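Local coordinates for magnesium and cobalt efflux protein CorC (Neisseria meningitidis serogroup B, PDB 3OI8) that binds adenosine through its paired CBS domains and may take part, as the full-length protein, in the transport of magnesium and cobalt ions, at the interface of chains A and B. Sequence-based numbering; all coordinates share one arbitrary frame. Chains: chain A/B, Uncharacterized protein.

Contact 1: the interface of chains A and B. Residues chain A 31, 155-156; chain B 129, 151, 155.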
# COMPACT_ATOMS: atom_id res chain seq x y z
N LYS A 31 11.16 4.15 14.28
CA LYS A 31 9.79 4.22 13.76
C LYS A 31 9.06 2.90 14.03
O LYS A 31 7.91 2.89 14.46
CB LYS A 31 9.78 4.55 12.27
CG LYS A 31 8.43 4.98 11.74
CD LYS A 31 8.47 5.28 10.24
CE LYS A 31 7.11 5.77 9.73
NZ LYS A 31 6.00 4.81 10.04
N ILE A 155 0.94 2.44 6.86
CA ILE A 155 2.31 2.35 6.34
C ILE A 155 2.88 3.74 6.07
O ILE A 155 4.03 3.87 5.67
CB ILE A 155 2.42 1.52 5.03
CG1 ILE A 155 1.76 2.25 3.85
CG2 ILE A 155 1.87 0.12 5.22
CD1 ILE A 155 1.85 1.51 2.51
N GLU A 156 2.04 4.75 6.29
CA GLU A 156 2.42 6.15 6.17
C GLU A 156 3.77 6.42 6.84
O GLU A 156 4.50 7.33 6.44
CB GLU A 156 1.35 7.04 6.81
CG GLU A 156 0.60 7.96 5.85
CD GLU A 156 -0.47 8.78 6.55
OE1 GLU A 156 -0.63 8.61 7.78
OE2 GLU A 156 -1.15 9.58 5.88
N ARG B 129 7.70 7.62 0.96
CA ARG B 129 6.88 8.26 2.00
C ARG B 129 6.82 9.79 1.88
O ARG B 129 5.76 10.39 2.06
CB ARG B 129 7.35 7.86 3.40
CG ARG B 129 6.81 6.52 3.85
CD ARG B 129 7.52 6.02 5.08
NE ARG B 129 6.91 4.78 5.55
CZ ARG B 129 7.53 3.90 6.33
NH1 ARG B 129 8.78 4.11 6.71
NH2 ARG B 129 6.89 2.80 6.72
N PHE B 151 6.20 0.28 -3.35
CA PHE B 151 6.15 0.44 -1.90
C PHE B 151 5.79 -0.90 -1.26
O PHE B 151 6.48 -1.39 -0.36
CB PHE B 151 5.10 1.48 -1.55
CG PHE B 151 5.28 2.11 -0.19
CD1 PHE B 151 5.05 3.47 -0.01
CD2 PHE B 151 5.66 1.36 0.90
CE1 PHE B 151 5.19 4.05 1.24
CE2 PHE B 151 5.81 1.94 2.15
CZ PHE B 151 5.58 3.29 2.32
N ILE B 155 8.38 -2.80 1.83
CA ILE B 155 7.98 -2.60 3.21
C ILE B 155 8.01 -3.91 4.00
O ILE B 155 8.60 -3.99 5.08
CB ILE B 155 6.58 -1.99 3.29
CG1 ILE B 155 6.42 -1.21 4.60
CG2 ILE B 155 5.53 -3.07 3.15
CD1 ILE B 155 5.19 -0.37 4.64
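The guanidinium of B:Arg129 carries A:Lys31 on one face and a backbone carbonyl at its edge, where the second CBS domain of chain B meets the second CBS domain and an N-terminal helix of chain A. Carbon CE of A:Lys31 stands 3.8 Å above the guanidinium plane, over its centre; the two side chains arrive tip to tip, and the lysine bends at chi4 (-55°). NZ of A:Lys31 is 4.0 Å from NH2 of B:Arg129; if both are protonated, this proximity would be unfavourable unless offset elsewhere. At the edge, O of A:Ile155 lies in the guanidinium plane and takes two hydrogen bonds from a side-on donor pair. NE of B:Arg129 gives the straighter one, 3.0 Å to O of A:Ile155 with 152° at the hydrogen, nearly along the C=O axis. The second, from NH2 of B:Arg129 to the same O of A:Ile155, is 3.2 Å and comes from above the carbonyl plane. B:Arg129 is extended from CG to NE, which carries the head from helix 121-131 to the main-chain carbonyl of the construct's next-to-last residue.

The ring of B:Phe151 is the other flat group: CD1 of A:Ile155 sits 4.0 Å above its plane, over the centre. With chi1 at 69°, A:Ile155 sends its CG1-CD1 arm to that face and leaves CB and CG2 to B:Ile155. The two isoleucines cross at about a right angle, CD1 of B:Ile155 packing tightly against CB of A:Ile155 at 3.4 Å.

Contact 2: the interface of chains A and B. Residues chain A 8, 11-12, 15, 21, 29; chain B 8, 12, 33.
B:Val8, B:Leu12 and B:Leu33 lose 47, 38 and 32 Å² to chain A in a helix-to-helix apolar packing formed by the N-terminal region of this CBS-domain protein, with no polar pairing across the patch. B:Val8 uses both branches. Its CG1, anti to the backbone N (chi1 164°), touches CD2 of A:Leu12 at 3.9 Å, while CG2 meets the methyl CB of A:Ala15 at 3.8 Å. The valine therefore spans two residues on helix 5-17 of the partner, and it crosses A:Leu12 at about a right angle.

B:Leu12 makes the reciprocal contact with A:Val8. Its CD2 reaches CG1 of A:Val8 at 3.8 Å, again with the side chains nearly perpendicular. A:Leu11 borders the same methyl at longer range, its CD2 lying 4.3 Å from CD2 of B:Leu12.

On the second helix, 23-34, B:Leu33 points one methyl at two partners. CD2 of B:Leu33 lies 3.9 Å from CD1 of A:Leu29. The same CD2 is 4.0 Å from CD1 of the A:Phe21 ring, where the methyl sits off one face, displaced beyond the CD1-CE1 rim.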
# COMPACT_ATOMS: atom_id res chain seq x y z
N VAL A 8 15.95 0.17 24.94
CA VAL A 8 16.17 -0.28 23.57
C VAL A 8 16.63 0.89 22.69
O VAL A 8 17.59 0.77 21.93
CB VAL A 8 14.87 -0.90 22.97
CG1 VAL A 8 15.06 -1.21 21.49
CG2 VAL A 8 14.47 -2.15 23.73
N LEU A 11 20.15 1.66 23.46
CA LEU A 11 20.92 0.59 22.83
C LEU A 11 21.13 0.88 21.34
O LEU A 11 22.24 0.79 20.82
CB LEU A 11 20.14 -0.71 22.99
CG LEU A 11 20.72 -1.99 22.40
CD1 LEU A 11 21.53 -2.68 23.47
CD2 LEU A 11 19.61 -2.89 21.88
N LEU A 12 20.05 1.25 20.65
CA LEU A 12 20.13 1.51 19.22
C LEU A 12 20.85 2.81 18.88
O LEU A 12 21.63 2.86 17.93
CB LEU A 12 18.74 1.50 18.61
CG LEU A 12 18.03 0.14 18.71
CD1 LEU A 12 16.56 0.29 18.37
CD2 LEU A 12 18.70 -0.93 17.85
N ALA A 15 24.45 2.08 19.01
CA ALA A 15 25.02 1.39 17.86
C ALA A 15 25.25 2.37 16.71
O ALA A 15 26.30 2.35 16.06
CB ALA A 15 24.14 0.24 17.43
N PHE A 21 25.25 1.03 12.16
CA PHE A 21 24.37 1.32 11.03
C PHE A 21 24.17 2.83 10.96
O PHE A 21 24.56 3.54 11.89
CB PHE A 21 23.03 0.57 11.13
CG PHE A 21 22.37 0.67 12.49
CD1 PHE A 21 22.38 -0.40 13.37
CD2 PHE A 21 21.75 1.84 12.89
CE1 PHE A 21 21.76 -0.31 14.64
CE2 PHE A 21 21.13 1.94 14.15
CZ PHE A 21 21.15 0.85 15.02
N LEU A 29 14.41 2.06 12.50
CA LEU A 29 14.25 1.22 13.69
C LEU A 29 13.40 1.89 14.76
O LEU A 29 12.55 1.23 15.36
CB LEU A 29 15.62 0.81 14.28
CG LEU A 29 16.47 -0.15 13.44
CD1 LEU A 29 17.83 -0.37 14.10
CD2 LEU A 29 15.77 -1.47 13.25
N VAL B 8 23.55 -6.46 18.55
CA VAL B 8 22.35 -5.64 18.58
C VAL B 8 21.13 -6.54 18.53
O VAL B 8 20.19 -6.36 19.30
CB VAL B 8 22.33 -4.63 17.43
CG1 VAL B 8 20.93 -4.05 17.23
CG2 VAL B 8 23.35 -3.52 17.68
N LEU B 12 17.91 -7.19 21.26
CA LEU B 12 16.54 -6.95 20.82
C LEU B 12 15.64 -8.12 21.21
O LEU B 12 14.50 -7.92 21.62
CB LEU B 12 16.50 -6.74 19.31
CG LEU B 12 16.98 -5.37 18.85
CD1 LEU B 12 16.77 -5.23 17.35
CD2 LEU B 12 16.26 -4.26 19.61
N LEU B 33 17.09 -4.77 10.01
CA LEU B 33 18.53 -4.93 10.20
C LEU B 33 19.13 -5.86 9.16
O LEU B 33 19.82 -5.41 8.24
CB LEU B 33 18.83 -5.46 11.61
CG LEU B 33 18.75 -4.46 12.77
CD1 LEU B 33 18.96 -5.18 14.09
CD2 LEU B 33 19.77 -3.34 12.59

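Contact 3: the interface of chains A and B. Residues chain A 29, 32, 35, 122, 125; chain B 25, 28-29, 32.
NH2 of B:Arg28 lies off one face of the A:Phe35 ring, displaced past its CD2 corner and 3.5 Å from CG of A:Phe35. The two side chains cross at about a right angle, with guanidinium and ring planes turned 57° apart, so they are not stacked. The arginine leaves its helix with CG anti to the carbonyl carbon and then bends at chi3 (71°). This bend sets the guanidinium between two aliphatic groups of chain A. CD2 of A:Leu125 lies 3.6 Å above one face and CG2 of A:Val32 3.8 Å above the opposite face, both offset toward the rim, while CB of A:Phe35 is at the edge, in plane. Chain A as a whole hides 98 Å² of B:Arg28, although no cross-chain hydrogen bond or salt bridge accompanies it.

A:Val32 and B:Leu29 meet at a slant, and the packing is tight there: CG1 of A:Val32 is 3.3 Å from CD2 of B:Leu29. With this CG1 anti to the backbone N (chi1 163°), its CG2 is left for the arginine face. A:Leu29 and B:Val32 lie alongside one another, antiparallel, CD2 of the leucine 3.7 Å from CG1 of the valine. At the far end CG2 of A:Thr122 approaches OG1 of B:Thr25 at 3.5 Å.

In the fold, the patch joins the second N-terminal helix of each chain, 23-35 in A and 23-34 in B, and extends to helix 121-130 of chain A in the second CBS domain.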
# COMPACT_ATOMS: atom_id res chain seq x y z
N LEU A 29 14.41 2.06 12.50
CA LEU A 29 14.25 1.22 13.69
C LEU A 29 13.40 1.89 14.76
O LEU A 29 12.55 1.23 15.36
CB LEU A 29 15.62 0.81 14.28
CG LEU A 29 16.47 -0.15 13.44
CD1 LEU A 29 17.83 -0.37 14.10
CD2 LEU A 29 15.77 -1.47 13.25
N VAL A 32 9.75 1.78 13.79
CA VAL A 32 9.17 0.46 14.06
C VAL A 32 8.83 0.32 15.53
O VAL A 32 7.78 -0.20 15.90
CB VAL A 32 10.13 -0.67 13.66
CG1 VAL A 32 9.71 -1.97 14.33
CG2 VAL A 32 10.17 -0.80 12.15
N PHE A 35 5.79 2.35 16.29
CA PHE A 35 4.67 1.70 15.63
C PHE A 35 4.11 0.57 16.49
O PHE A 35 2.90 0.32 16.50
CB PHE A 35 5.14 1.18 14.27
CG PHE A 35 4.06 0.59 13.41
CD1 PHE A 35 3.32 1.40 12.56
CD2 PHE A 35 3.83 -0.78 13.40
CE1 PHE A 35 2.33 0.86 11.73
CE2 PHE A 35 2.85 -1.34 12.57
CZ PHE A 35 2.10 -0.52 11.73
N THR A 122 0.75 -3.65 14.42
CA THR A 122 1.67 -4.68 13.92
C THR A 122 0.92 -5.94 13.49
O THR A 122 1.24 -6.53 12.46
CB THR A 122 2.74 -5.07 14.97
OG1 THR A 122 2.09 -5.40 16.21
CG2 THR A 122 3.72 -3.93 15.19
N LEU A 125 -1.03 -5.02 10.34
CA LEU A 125 -0.16 -4.91 9.17
C LEU A 125 0.17 -6.30 8.63
O LEU A 125 0.17 -6.51 7.42
CB LEU A 125 1.12 -4.14 9.50
CG LEU A 125 2.18 -4.17 8.40
CD1 LEU A 125 1.60 -3.68 7.07
CD2 LEU A 125 3.36 -3.33 8.82
N THR B 25 6.81 -7.36 16.23
CA THR B 25 7.71 -6.22 16.21
C THR B 25 9.16 -6.67 16.06
O THR B 25 9.93 -6.09 15.30
CB THR B 25 7.56 -5.38 17.48
OG1 THR B 25 6.23 -4.82 17.53
CG2 THR B 25 8.57 -4.26 17.49
N ARG B 28 9.84 -7.42 12.52
CA ARG B 28 10.05 -6.18 11.77
C ARG B 28 11.44 -5.60 12.01
O ARG B 28 12.12 -5.18 11.08
CB ARG B 28 8.99 -5.14 12.14
CG ARG B 28 7.55 -5.61 11.90
CD ARG B 28 6.57 -4.42 11.92
NE ARG B 28 6.72 -3.57 10.75
CZ ARG B 28 6.62 -2.25 10.77
NH1 ARG B 28 6.75 -1.54 9.65
NH2 ARG B 28 6.37 -1.62 11.91
N LEU B 29 11.85 -5.56 13.27
CA LEU B 29 13.16 -5.00 13.62
C LEU B 29 14.28 -5.83 13.00
O LEU B 29 15.19 -5.28 12.36
CB LEU B 29 13.32 -4.93 15.13
CG LEU B 29 12.40 -3.98 15.90
CD1 LEU B 29 12.47 -4.25 17.39
CD2 LEU B 29 12.75 -2.52 15.59
N VAL B 32 14.47 -5.18 9.29
CA VAL B 32 15.07 -3.87 9.00
C VAL B 32 16.59 -3.88 9.15
O VAL B 32 17.29 -3.10 8.51
CB VAL B 32 14.52 -2.77 9.91
CG1 VAL B 32 15.23 -1.47 9.62
CG2 VAL B 32 13.03 -2.61 9.73

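Contact 3 lies between the other two, its C-alpha centre about 10 Å from that of contact 1 and 12 Å from that of contact 2, which are themselves about 19 Å apart. Contacts 2 and 3 share A:Leu29, whose two methyls serve different partners. Helix 23-35 of chain A runs through all three patches, with A:Lys31 in contact 1, so N-terminal helical packing continues into the CBS-domain contact. Two-fold symmetry supplies each contact with a twin. Such a continuous interface is consistent with a dimer, although the deposited assembly alone does not establish the state of the full-length protein.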